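Local coordinates for protein benzoylformate decarboxylase (Mycobacterium smegmatis, PDB 4Q9D) that belongs to the thiamine diphosphate-dependent enzymes, as a magnesium-containing tetramer whose chains each fold into three alpha/beta domains built on parallel sheets, at residues R16-T21 with Q144-A149; E50-A55 with Q438-A443; F278-Y281 with E287-P290; T356-Y361 with F386-T391. All coordinates share one frame; numbering follows the deposited sequence.

Contact 1. Residues R16-T21 with Q144-A149; sequences RKLGLT and QAYAVA. With FMT (formic acid), chain G.
The Tyr146 ring meets Leu18 because its CG is trans to the backbone N (chi1 176°), which swings the phenol out from helix 138-150; Leu18 answers with CG opposite its carbonyl carbon (chi1 -66°) and with CD1 trans to CA (chi2 -176°), extending that methyl to the ring. Leu18 CD1 comes within 3.9 Å of Tyr146 CD1 and 4.0 Å of Tyr146 CG, near the root of the ring, while Leu18 CD2 lies over one face. Leu20 comes in at the edge: its CD1 lies near the ring plane, 4.1 Å from Tyr146 CD1. Between Leu18 and Leu20 helix 7-18 ends in a Schellman motif, where Gly19 has positive phi and Gly19 N bonds back to Arg16 O at 3.0 Å, so that the chain turns and both leucines can point at the same tyrosine. Both helices belong to the parallel alpha/beta fold of the N-terminal domain, and Leu20 and Tyr146 also rest on Ile96 of strand 95-101. At the phenol end the contact becomes polar. A water gives one hydrogen bond to Leu18 O (2.9 Å) and another to Tyr146 OH (2.9 Å), tying the last turn of one helix to a side chain of the other. The Tyr146 hydroxyl also donates to a formic acid molecule, probably from the crystallisation liquor, which is hydrogen-bonded to Val179 N as well; the modelled separation is so short that its exact value is doubtful.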
loop_
_atom_site.group_PDB
_atom_site.type_symbol
_atom_site.label_atom_id
_atom_site.label_comp_id
_atom_site.label_asym_id
_atom_site.label_seq_id
_atom_site.Cartn_x
_atom_site.Cartn_y
_atom_site.Cartn_z
ATOM N N ARG B 16 9.970 -4.525 -30.318
ATOM C CA ARG B 16 9.755 -4.330 -31.766
ATOM C C ARG B 16 8.577 -5.170 -32.262
ATOM O O ARG B 16 7.707 -4.652 -32.960
ATOM C CB ARG B 16 11.032 -4.658 -32.577
ATOM C CG ARG B 16 10.938 -4.410 -34.094
ATOM C CD ARG B 16 12.250 -4.837 -34.820
ATOM N NE ARG B 16 13.366 -3.989 -34.409
ATOM C CZ ARG B 16 14.353 -4.370 -33.608
ATOM N NH1 ARG B 16 14.397 -5.622 -33.138
ATOM N NH2 ARG B 16 15.308 -3.500 -33.292
ATOM N N LYS B 17 8.551 -6.462 -31.920
ATOM C CA LYS B 17 7.429 -7.329 -32.333
ATOM C C LYS B 17 6.079 -6.839 -31.823
ATOM O O LYS B 17 5.078 -6.994 -32.506
ATOM C CB LYS B 17 7.645 -8.772 -31.870
ATOM C CG LYS B 17 8.878 -9.441 -32.530
ATOM C CD LYS B 17 9.137 -10.840 -31.963
ATOM C CE LYS B 17 10.479 -11.394 -32.438
ATOM N NZ LYS B 17 10.833 -12.640 -31.704
ATOM N N LEU B 18 6.063 -6.237 -30.632
ATOM C CA LEU B 18 4.828 -5.735 -30.031
ATOM C C LEU B 18 4.418 -4.387 -30.617
ATOM O O LEU B 18 3.296 -3.924 -30.393
ATOM C CB LEU B 18 4.992 -5.589 -28.503
ATOM C CG LEU B 18 5.192 -6.910 -27.766
ATOM C CD1 LEU B 18 5.254 -6.692 -26.266
ATOM C CD2 LEU B 18 4.036 -7.833 -28.108
ATOM N N GLY B 19 5.328 -3.747 -31.350
ATOM C CA GLY B 19 5.051 -2.433 -31.913
ATOM C C GLY B 19 5.426 -1.288 -30.990
ATOM O O GLY B 19 5.166 -0.113 -31.294
ATOM N N LEU B 20 6.058 -1.620 -29.867
ATOM C CA LEU B 20 6.472 -0.608 -28.892
ATOM C C LEU B 20 7.812 0.014 -29.254
ATOM O O LEU B 20 8.802 -0.199 -28.555
ATOM C CB LEU B 20 6.544 -1.213 -27.482
ATOM C CG LEU B 20 5.205 -1.671 -26.881
ATOM C CD1 LEU B 20 5.441 -2.469 -25.603
ATOM C CD2 LEU B 20 4.326 -0.465 -26.601
ATOM N N THR B 21 7.838 0.805 -30.327
ATOM C CA THR B 21 9.111 1.276 -30.889
ATOM C C THR B 21 9.341 2.763 -30.679
ATOM O O THR B 21 10.289 3.353 -31.215
ATOM C CB THR B 21 9.219 0.942 -32.394
ATOM O OG1 THR B 21 8.063 1.444 -33.067
ATOM C CG2 THR B 21 9.287 -0.591 -32.580
ATOM N N GLN B 144 4.154 -9.194 -20.022
ATOM C CA GLN B 144 3.090 -9.156 -19.051
ATOM C C GLN B 144 2.560 -7.711 -18.887
ATOM O O GLN B 144 1.322 -7.485 -18.779
ATOM C CB GLN B 144 3.622 -9.756 -17.727
ATOM C CG GLN B 144 2.621 -9.878 -16.638
ATOM C CD GLN B 144 3.111 -10.746 -15.448
ATOM O OE1 GLN B 144 2.703 -10.502 -14.334
ATOM N NE2 GLN B 144 3.900 -11.805 -15.712
ATOM N N ALA B 145 3.473 -6.731 -18.889
ATOM C CA ALA B 145 3.041 -5.340 -18.743
ATOM C C ALA B 145 2.081 -4.991 -19.881
ATOM O O ALA B 145 1.022 -4.389 -19.653
ATOM C CB ALA B 145 4.220 -4.372 -18.725
ATOM N N TYR B 146 2.458 -5.384 -21.097
ATOM C CA TYR B 146 1.638 -5.174 -22.299
ATOM C C TYR B 146 0.297 -5.890 -22.164
ATOM O O TYR B 146 -0.739 -5.327 -22.481
ATOM C CB TYR B 146 2.394 -5.699 -23.555
ATOM C CG TYR B 146 1.612 -5.618 -24.878
ATOM C CD1 TYR B 146 1.937 -4.662 -25.838
ATOM C CD2 TYR B 146 0.600 -6.531 -25.177
ATOM C CE1 TYR B 146 1.259 -4.600 -27.052
ATOM C CE2 TYR B 146 -0.095 -6.471 -26.386
ATOM C CZ TYR B 146 0.236 -5.505 -27.310
ATOM O OH TYR B 146 -0.445 -5.443 -28.507
ATOM N N ALA B 147 0.321 -7.137 -21.689
ATOM C CA ALA B 147 -0.909 -7.884 -21.484
ATOM C C ALA B 147 -1.861 -7.176 -20.515
ATOM O O ALA B 147 -3.077 -7.068 -20.781
ATOM C CB ALA B 147 -0.604 -9.322 -21.002
ATOM N N VAL B 148 -1.325 -6.676 -19.404
ATOM C CA VAL B 148 -2.190 -6.033 -18.408
ATOM C C VAL B 148 -2.744 -4.700 -18.945
ATOM O O VAL B 148 -3.927 -4.447 -18.845
ATOM C CB VAL B 148 -1.495 -5.774 -17.074
ATOM C CG1 VAL B 148 -2.438 -4.931 -16.123
ATOM C CG2 VAL B 148 -1.048 -7.109 -16.407
ATOM N N ALA B 149 -1.867 -3.880 -19.519
ATOM C CA ALA B 149 -2.237 -2.602 -20.090
ATOM C C ALA B 149 -3.334 -2.732 -21.150
ATOM O O ALA B 149 -4.200 -1.870 -21.244
ATOM C CB ALA B 149 -0.990 -1.901 -20.721
HETATM C C FMT G . -3.118 -7.653 -28.328
HETATM O O1 FMT G . -2.588 -6.606 -28.730
HETATM O O2 FMT G . -2.440 -8.634 -27.991
HETATM O O HOH W 1 1.373 -6.118 -30.613
#

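Contact 2. Residues E50-A55 with Q438-A443; sequences EASALA and QYSIQA
Ser52, in the first turn of helix 50-64, faces a type I beta turn running from Ser440 to Ala443, closed by Ala443 N to Ser440 O (3.0 Å); the CA atoms of Ser52 and Ala443 are 5.8 Å apart. The Ser52 hydroxyl points between the beta carbons of the turn's first and last residues. Its OG lies 3.3 Å from Ala443 CB and 3.5 Å from Ser440 CB, a position reached with OG opposite the carbonyl carbon (chi1 -84°). No direct hydrogen bond joins the segments. Instead a water sits 2.7 Å from Ser52 OG and donates to Gln442 OE1 at 2.9 Å. The amide of Gln442 is held at its other end too, since its NE2 donates to Gln438 O of a neighbouring subunit. Ser440 OG turns to Gly406 O, so the Ser440 side chain offers Ser52 its methylene. The small residues let helix and turn approach closely, joining the N-terminal and C-terminal thiamine diphosphate domains of one chain. The turn follows helix 434-439, whose first residue, Asp434, is a magnesium ligand. Pro410 of helix 408-421 packs against Ser52, Ser440 and Ala443 together, and helix 82-90 lies beside helix 50-64, touching Leu54 and Ala55.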
loop_
_atom_site.group_PDB
_atom_site.type_symbol
_atom_site.label_atom_id
_atom_site.label_comp_id
_atom_site.label_asym_id
_atom_site.label_seq_id
_atom_site.Cartn_x
_atom_site.Cartn_y
_atom_site.Cartn_z
ATOM N N GLU B 50 9.205 15.282 -16.715
ATOM C CA GLU B 50 8.499 14.005 -16.773
ATOM C C GLU B 50 6.980 14.116 -16.839
ATOM O O GLU B 50 6.336 13.244 -17.430
ATOM C CB GLU B 50 8.918 13.093 -15.614
ATOM C CG GLU B 50 10.324 12.594 -15.741
ATOM C CD GLU B 50 11.364 13.521 -15.084
ATOM O OE1 GLU B 50 11.011 14.652 -14.645
ATOM O OE2 GLU B 50 12.541 13.077 -14.992
ATOM N N ALA B 51 6.393 15.170 -16.262
ATOM C CA ALA B 51 4.932 15.314 -16.385
ATOM C C ALA B 51 4.578 15.383 -17.869
ATOM O O ALA B 51 3.568 14.841 -18.313
ATOM C CB ALA B 51 4.442 16.580 -15.674
ATOM N N SER B 52 5.422 16.080 -18.630
ATOM C CA SER B 52 5.251 16.222 -20.074
ATOM C C SER B 52 5.497 14.902 -20.808
ATOM O O SER B 52 4.755 14.553 -21.706
ATOM C CB SER B 52 6.218 17.277 -20.622
ATOM O OG SER B 52 5.657 18.565 -20.475
ATOM N N ALA B 53 6.547 14.176 -20.432
ATOM C CA ALA B 53 6.831 12.905 -21.080
ATOM C C ALA B 53 5.626 11.964 -21.009
ATOM O O ALA B 53 5.239 11.346 -21.991
ATOM C CB ALA B 53 8.059 12.244 -20.424
ATOM N N LEU B 54 5.040 11.822 -19.829
ATOM C CA LEU B 54 3.994 10.830 -19.694
ATOM C C LEU B 54 2.688 11.301 -20.379
ATOM O O LEU B 54 2.027 10.507 -21.039
ATOM C CB LEU B 54 3.792 10.471 -18.218
ATOM C CG LEU B 54 2.970 9.213 -17.904
ATOM C CD1 LEU B 54 3.300 8.731 -16.501
ATOM C CD2 LEU B 54 1.437 9.554 -18.003
ATOM N N ALA B 55 2.350 12.591 -20.262
ATOM C CA ALA B 55 1.143 13.129 -20.913
ATOM C C ALA B 55 1.306 13.099 -22.431
ATOM O O ALA B 55 0.350 12.886 -23.151
ATOM C CB ALA B 55 0.842 14.575 -20.419
ATOM N N GLN B 438 1.185 27.236 -18.375
ATOM C CA GLN B 438 2.455 27.237 -17.612
ATOM C C GLN B 438 2.884 25.895 -17.033
ATOM O O GLN B 438 4.090 25.656 -16.878
ATOM C CB GLN B 438 2.399 28.226 -16.445
ATOM C CG GLN B 438 1.887 29.590 -16.833
ATOM C CD GLN B 438 2.663 30.199 -17.972
ATOM O OE1 GLN B 438 3.898 30.275 -17.929
ATOM N NE2 GLN B 438 1.945 30.653 -19.007
ATOM N N TYR B 439 1.923 25.042 -16.666
ATOM C CA TYR B 439 2.233 23.782 -15.957
ATOM C C TYR B 439 3.245 22.919 -16.677
ATOM O O TYR B 439 4.169 22.396 -16.057
ATOM C CB TYR B 439 0.975 22.922 -15.662
ATOM C CG TYR B 439 0.090 23.473 -14.563
ATOM C CD1 TYR B 439 0.050 22.892 -13.302
ATOM C CD2 TYR B 439 -0.745 24.555 -14.814
ATOM C CE1 TYR B 439 -0.795 23.416 -12.298
ATOM C CE2 TYR B 439 -1.571 25.076 -13.841
ATOM C CZ TYR B 439 -1.583 24.522 -12.590
ATOM O OH TYR B 439 -2.435 25.080 -11.662
ATOM N N SER B 440 3.038 22.754 -17.980
ATOM C CA SER B 440 3.863 21.866 -18.782
ATOM C C SER B 440 4.321 22.619 -20.013
ATOM O O SER B 440 4.423 22.057 -21.101
ATOM C CB SER B 440 3.074 20.609 -19.199
ATOM O OG SER B 440 2.604 19.894 -18.058
ATOM N N ILE B 441 4.611 23.897 -19.816
ATOM C CA ILE B 441 5.058 24.775 -20.877
ATOM C C ILE B 441 6.284 24.237 -21.627
ATOM O O ILE B 441 6.379 24.397 -22.848
ATOM C CB ILE B 441 5.285 26.236 -20.340
ATOM C CG1 ILE B 441 5.322 27.262 -21.492
ATOM C CG2 ILE B 441 6.495 26.328 -19.404
ATOM C CD1 ILE B 441 5.147 28.733 -20.959
ATOM N N GLN B 442 7.185 23.543 -20.934
ATOM C CA GLN B 442 8.403 23.025 -21.591
ATOM C C GLN B 442 8.088 22.017 -22.686
ATOM O O GLN B 442 8.951 21.720 -23.523
ATOM C CB GLN B 442 9.389 22.381 -20.577
ATOM C CG GLN B 442 9.581 23.194 -19.268
ATOM C CD GLN B 442 8.633 22.720 -18.174
ATOM O OE1 GLN B 442 7.456 22.454 -18.443
ATOM N NE2 GLN B 442 9.155 22.553 -16.943
ATOM N N ALA B 443 6.882 21.444 -22.672
ATOM C CA ALA B 443 6.545 20.479 -23.729
ATOM C C ALA B 443 6.617 21.133 -25.120
ATOM O O ALA B 443 6.799 20.438 -26.093
ATOM C CB ALA B 443 5.164 19.858 -23.513
HETATM O O HOH W 2 6.466 19.772 -18.147
#

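Contact 3. Residues F278-Y281 with E287-P290; sequences FRYY and EYLP
Tyr280 OH donates to a water at 2.7 Å, and that same water donates to Tyr288 O at 2.8 Å, so a phenol on one arm of the loop is bonded through a single solvent molecule to the backbone of the other. The direct distance from Tyr280 OH to Tyr288 O, 3.9 Å, is too long for a hydrogen bond. The two tyrosines also touch as side chains. Tyr280 OH lies in the plane of the Tyr288 ring, at its edge, 3.5 Å from Tyr288 CD1, while Tyr280 CE2 is 3.8 Å from Tyr288 CD1. With CG opposite the carbonyl carbon (chi1 -60°), Tyr280 reaches toward the other arm, and the two side chains meet on a slant. Phe278 has a lesser part: its CE2 stands 4.4 Å from Tyr288 O. A cis peptide precedes Phe278, and an inverse gamma turn centred on Arg279, with a weak bond from Tyr280 N to Phe278 O, folds the chain so that Phe278 CB lies 3.7 Å above one face of the Tyr280 ring, toward the rim. Both segments belong to the long connection between strands 269-273 and 294-299 of the central domain. Ile257 of helix 257-264 packs on both tyrosines, and a neighbouring subunit adds Met106 against Tyr280 and Val109 against Tyr288. The chemistry is therefore mixed: carbon-carbon contact between the two rings lies beside a water bridge that satisfies a phenol and a carbonyl, and the hydroxyl oxygen at the C-H edge of Tyr288 is probably mildly attractive.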
loop_
_atom_site.group_PDB
_atom_site.type_symbol
_atom_site.label_atom_id
_atom_site.label_comp_id
_atom_site.label_asym_id
_atom_site.label_seq_id
_atom_site.Cartn_x
_atom_site.Cartn_y
_atom_site.Cartn_z
ATOM N N PHE B 278 -22.583 9.597 -12.636
ATOM C CA PHE B 278 -22.346 10.481 -13.766
ATOM C C PHE B 278 -21.111 11.289 -13.413
ATOM O O PHE B 278 -20.755 11.398 -12.249
ATOM C CB PHE B 278 -23.490 11.487 -13.972
ATOM C CG PHE B 278 -24.748 10.889 -14.537
ATOM C CD1 PHE B 278 -24.879 10.683 -15.897
ATOM C CD2 PHE B 278 -25.803 10.549 -13.706
ATOM C CE1 PHE B 278 -26.061 10.136 -16.431
ATOM C CE2 PHE B 278 -27.000 9.997 -14.222
ATOM C CZ PHE B 278 -27.119 9.795 -15.590
ATOM N N ARG B 279 -20.473 11.882 -14.409
ATOM C CA ARG B 279 -19.306 12.696 -14.133
ATOM C C ARG B 279 -19.740 14.012 -13.493
ATOM O O ARG B 279 -19.938 14.999 -14.194
ATOM C CB ARG B 279 -18.550 12.982 -15.424
ATOM C CG ARG B 279 -17.206 13.713 -15.226
ATOM C CD ARG B 279 -16.376 13.581 -16.488
ATOM N NE ARG B 279 -15.842 12.224 -16.639
ATOM C CZ ARG B 279 -14.945 11.874 -17.561
ATOM N NH1 ARG B 279 -14.513 12.757 -18.454
ATOM N NH2 ARG B 279 -14.509 10.632 -17.622
ATOM N N TYR B 280 -19.892 14.020 -12.173
ATOM C CA TYR B 280 -20.272 15.226 -11.442
ATOM C C TYR B 280 -19.021 15.935 -10.963
ATOM O O TYR B 280 -18.045 15.289 -10.646
ATOM C CB TYR B 280 -21.067 14.874 -10.185
ATOM C CG TYR B 280 -22.371 14.102 -10.394
ATOM C CD1 TYR B 280 -23.452 14.655 -11.100
ATOM C CD2 TYR B 280 -22.536 12.858 -9.820
ATOM C CE1 TYR B 280 -24.640 13.940 -11.259
ATOM C CE2 TYR B 280 -23.716 12.146 -9.946
ATOM C CZ TYR B 280 -24.769 12.695 -10.659
ATOM O OH TYR B 280 -25.936 11.981 -10.740
ATOM N N TYR B 281 -19.086 17.267 -10.951
ATOM C CA TYR B 281 -17.992 18.131 -10.520
ATOM C C TYR B 281 -18.389 18.875 -9.246
ATOM O O TYR B 281 -18.226 18.345 -8.148
ATOM C CB TYR B 281 -17.626 19.127 -11.622
ATOM C CG TYR B 281 -16.277 19.785 -11.431
ATOM C CD1 TYR B 281 -15.475 19.468 -10.344
ATOM C CD2 TYR B 281 -15.808 20.725 -12.340
ATOM C CE1 TYR B 281 -14.242 20.067 -10.167
ATOM C CE2 TYR B 281 -14.577 21.329 -12.171
ATOM C CZ TYR B 281 -13.799 20.996 -11.083
ATOM O OH TYR B 281 -12.571 21.595 -10.911
ATOM N N GLU B 287 -31.490 14.302 -6.369
ATOM C CA GLU B 287 -31.604 12.859 -6.453
ATOM C C GLU B 287 -30.731 12.451 -7.627
ATOM O O GLU B 287 -30.800 13.081 -8.677
ATOM C CB GLU B 287 -33.056 12.453 -6.747
ATOM C CG GLU B 287 -34.068 12.937 -5.703
ATOM C CD GLU B 287 -33.701 12.478 -4.316
ATOM O OE1 GLU B 287 -33.406 11.272 -4.148
ATOM O OE2 GLU B 287 -33.674 13.332 -3.398
ATOM N N TYR B 288 -29.926 11.406 -7.458
ATOM C CA TYR B 288 -29.154 10.860 -8.569
ATOM C C TYR B 288 -30.061 10.624 -9.764
ATOM O O TYR B 288 -29.727 11.004 -10.895
ATOM C CB TYR B 288 -28.450 9.563 -8.147
ATOM C CG TYR B 288 -27.335 9.820 -7.165
ATOM C CD1 TYR B 288 -26.256 10.627 -7.528
ATOM C CD2 TYR B 288 -27.353 9.274 -5.881
ATOM C CE1 TYR B 288 -25.222 10.897 -6.645
ATOM C CE2 TYR B 288 -26.294 9.541 -4.973
ATOM C CZ TYR B 288 -25.238 10.342 -5.377
ATOM O OH TYR B 288 -24.207 10.658 -4.513
ATOM N N LEU B 289 -31.213 10.004 -9.506
ATOM C CA LEU B 289 -32.208 9.732 -10.543
ATOM C C LEU B 289 -33.557 10.056 -9.978
ATOM O O LEU B 289 -33.940 9.503 -8.953
ATOM C CB LEU B 289 -32.271 8.250 -10.863
ATOM C CG LEU B 289 -31.673 7.600 -12.088
ATOM C CD1 LEU B 289 -32.264 6.180 -12.217
ATOM C CD2 LEU B 289 -31.858 8.419 -13.324
ATOM N N PRO B 290 -34.310 10.899 -10.669
ATOM C CA PRO B 290 -35.681 11.184 -10.212
ATOM C C PRO B 290 -36.621 9.982 -10.402
ATOM O O PRO B 290 -36.519 9.256 -11.405
ATOM C CB PRO B 290 -36.116 12.336 -11.121
ATOM C CG PRO B 290 -35.287 12.137 -12.395
ATOM C CD PRO B 290 -33.979 11.542 -11.952
HETATM O O HOH W 3 -28.215 13.327 -11.170
#

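Contact 4. Residues T356-Y361 with F386-T391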
loop_
_atom_site.group_PDB
_atom_site.type_symbol
_atom_site.label_atom_id
_atom_site.label_comp_id
_atom_site.label_asym_id
_atom_site.label_seq_id
_atom_site.Cartn_x
_atom_site.Cartn_y
_atom_site.Cartn_z
ATOM N N THR B 356 -13.262 39.214 -26.012
ATOM C CA THR B 356 -14.018 38.176 -25.340
ATOM C C THR B 356 -13.528 36.798 -25.817
ATOM O O THR B 356 -13.047 36.649 -26.944
ATOM C CB THR B 356 -15.519 38.299 -25.661
ATOM O OG1 THR B 356 -15.707 38.166 -27.070
ATOM C CG2 THR B 356 -16.065 39.648 -25.209
ATOM N N SER B 357 -13.663 35.782 -24.980
ATOM C CA SER B 357 -13.396 34.424 -25.465
ATOM C C SER B 357 -14.364 34.046 -26.601
ATOM O O SER B 357 -14.041 33.246 -27.490
ATOM C CB SER B 357 -13.458 33.403 -24.316
ATOM O OG SER B 357 -14.574 33.630 -23.472
ATOM N N ASN B 358 -15.554 34.632 -26.577
ATOM C CA ASN B 358 -16.513 34.426 -27.660
ATOM C C ASN B 358 -15.942 34.880 -29.019
ATOM O O ASN B 358 -16.076 34.176 -30.029
ATOM C CB ASN B 358 -17.834 35.130 -27.317
ATOM C CG ASN B 358 -18.904 34.900 -28.364
ATOM O OD1 ASN B 358 -19.299 33.761 -28.614
ATOM N ND2 ASN B 358 -19.375 35.981 -28.992
ATOM N N ALA B 359 -15.279 36.041 -29.043
ATOM C CA ALA B 359 -14.600 36.504 -30.256
ATOM C C ALA B 359 -13.534 35.514 -30.701
ATOM O O ALA B 359 -13.436 35.190 -31.875
ATOM C CB ALA B 359 -13.954 37.866 -30.020
ATOM N N VAL B 360 -12.714 35.053 -29.754
ATOM C CA VAL B 360 -11.592 34.165 -30.067
ATOM C C VAL B 360 -12.058 32.881 -30.727
ATOM O O VAL B 360 -11.498 32.458 -31.730
ATOM C CB VAL B 360 -10.782 33.751 -28.779
ATOM C CG1 VAL B 360 -9.715 32.707 -29.129
ATOM C CG2 VAL B 360 -10.172 34.954 -28.118
ATOM N N TYR B 361 -13.069 32.234 -30.141
ATOM C CA TYR B 361 -13.532 30.955 -30.687
ATOM C C TYR B 361 -14.246 31.094 -32.026
ATOM O O TYR B 361 -14.168 30.198 -32.863
ATOM C CB TYR B 361 -14.387 30.186 -29.681
ATOM C CG TYR B 361 -13.559 29.469 -28.632
ATOM C CD1 TYR B 361 -13.253 28.115 -28.760
ATOM C CD2 TYR B 361 -13.057 30.156 -27.525
ATOM C CE1 TYR B 361 -12.455 27.457 -27.792
ATOM C CE2 TYR B 361 -12.277 29.513 -26.565
ATOM C CZ TYR B 361 -11.985 28.170 -26.697
ATOM O OH TYR B 361 -11.231 27.566 -25.715
ATOM N N PHE B 386 -18.061 24.898 -27.069
ATOM C CA PHE B 386 -19.324 24.267 -27.416
ATOM C C PHE B 386 -20.069 25.069 -28.509
ATOM O O PHE B 386 -20.579 24.508 -29.493
ATOM C CB PHE B 386 -20.183 24.112 -26.144
ATOM C CG PHE B 386 -21.606 23.687 -26.417
ATOM C CD1 PHE B 386 -21.903 22.370 -26.764
ATOM C CD2 PHE B 386 -22.649 24.607 -26.331
ATOM C CE1 PHE B 386 -23.210 21.978 -27.021
ATOM C CE2 PHE B 386 -23.964 24.220 -26.588
ATOM C CZ PHE B 386 -24.241 22.897 -26.935
ATOM N N THR B 387 -20.113 26.385 -28.336
ATOM C CA THR B 387 -20.841 27.260 -29.261
ATOM C C THR B 387 -20.226 27.282 -30.640
ATOM O O THR B 387 -20.930 27.165 -31.630
ATOM C CB THR B 387 -20.878 28.683 -28.736
ATOM O OG1 THR B 387 -21.539 28.665 -27.469
ATOM C CG2 THR B 387 -21.631 29.610 -29.707
ATOM N N TRP B 388 -18.904 27.393 -30.705
ATOM C CA TRP B 388 -18.253 27.651 -31.987
ATOM C C TRP B 388 -17.463 26.495 -32.601
ATOM O O TRP B 388 -17.192 26.517 -33.800
ATOM C CB TRP B 388 -17.332 28.865 -31.852
ATOM C CG TRP B 388 -18.093 30.158 -31.626
ATOM C CD1 TRP B 388 -18.141 30.903 -30.475
ATOM C CD2 TRP B 388 -18.905 30.849 -32.588
ATOM N NE1 TRP B 388 -18.940 32.022 -30.669
ATOM C CE2 TRP B 388 -19.420 32.006 -31.957
ATOM C CE3 TRP B 388 -19.254 30.597 -33.925
ATOM C CZ2 TRP B 388 -20.261 32.914 -32.616
ATOM C CZ3 TRP B 388 -20.092 31.503 -34.581
ATOM C CH2 TRP B 388 -20.582 32.646 -33.920
ATOM N N LEU B 389 -17.056 25.500 -31.810
ATOM C CA LEU B 389 -16.226 24.436 -32.390
ATOM C C LEU B 389 -16.812 23.059 -32.151
ATOM O O LEU B 389 -16.214 22.245 -31.431
ATOM C CB LEU B 389 -14.799 24.476 -31.837
ATOM C CG LEU B 389 -13.987 25.759 -31.958
ATOM C CD1 LEU B 389 -12.560 25.517 -31.400
ATOM C CD2 LEU B 389 -13.902 26.220 -33.409
ATOM N N PRO B 390 -17.978 22.781 -32.763
ATOM C CA PRO B 390 -18.555 21.447 -32.564
ATOM C C PRO B 390 -17.620 20.390 -33.130
ATOM O O PRO B 390 -16.948 20.612 -34.147
ATOM C CB PRO B 390 -19.854 21.477 -33.381
ATOM C CG PRO B 390 -19.659 22.626 -34.392
ATOM C CD PRO B 390 -18.802 23.632 -33.650
ATOM N N THR B 391 -17.576 19.244 -32.460
ATOM C CA THR B 391 -16.770 18.136 -32.948
ATOM C C THR B 391 -17.611 17.326 -33.921
ATOM O O THR B 391 -18.691 16.843 -33.559
ATOM C CB THR B 391 -16.377 17.229 -31.780
ATOM O OG1 THR B 391 -15.664 18.011 -30.825
ATOM C CG2 THR B 391 -15.508 16.068 -32.253
#
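Asn358 OD1 meets the edge of the Trp388 indole, in the plane of the ring, and the indole N-H points at it. The bond from Trp388 NE1 to Asn358 OD1 is short (2.7 Å) and nearly straight, with an N-H...O angle of 170°. The amide is turned 43° from the indole plane, and the donor stands above the carbonyl plane, not on a lone pair. Asn358 reaches across with CG trans to its backbone N (chi1 -177°), and its ND2 donates to His346 O and Asp348 OD2, which fixes the rotation of the amide. One helical turn on, Tyr361 lies beside the root of Trp388, CB to CB at 3.9 Å. The Tyr361 side chain runs about perpendicular to that of Leu389, whose CD1 sits at the edge of the Tyr361 ring, 3.8 Å from Tyr361 CD1. Tyr361 OH bonds Thr381 OG1 and also Thr431 OG1 on strand 428-433. Thr356 is the N-cap of helix 357-367, its OG1 accepting from Ala359 N at 2.9 Å. Helices 357-367 and 382-388 are joined through strand 373-377, a helix-strand-helix unit of the parallel alpha/beta fold in the C-terminal thiamine diphosphate domain, with the Tyr361 side chain about 11 Å from the magnesium ion.

In the fold
Contacts 1 and 4 join helices within the N-terminal and C-terminal domains, lie on opposite sides of the chain's centre (about 40 Å apart, centre to centre) and are partly buried. Contact 2, buried and the nearest of the four to the centre, links those two domains, and contacts 3 and 4 are nested in the loop it closes. Contact 3, buried although farthest from the centre, ties two parts of one central-domain loop and, like contact 2, touches the fourth subunit. Only contact 4 has a direct hydrogen bond across its segments; water bridges the others, from a tyrosine hydroxyl to a backbone carbonyl in contacts 1 and 3, and from a serine to a glutamine side chain in contact 2.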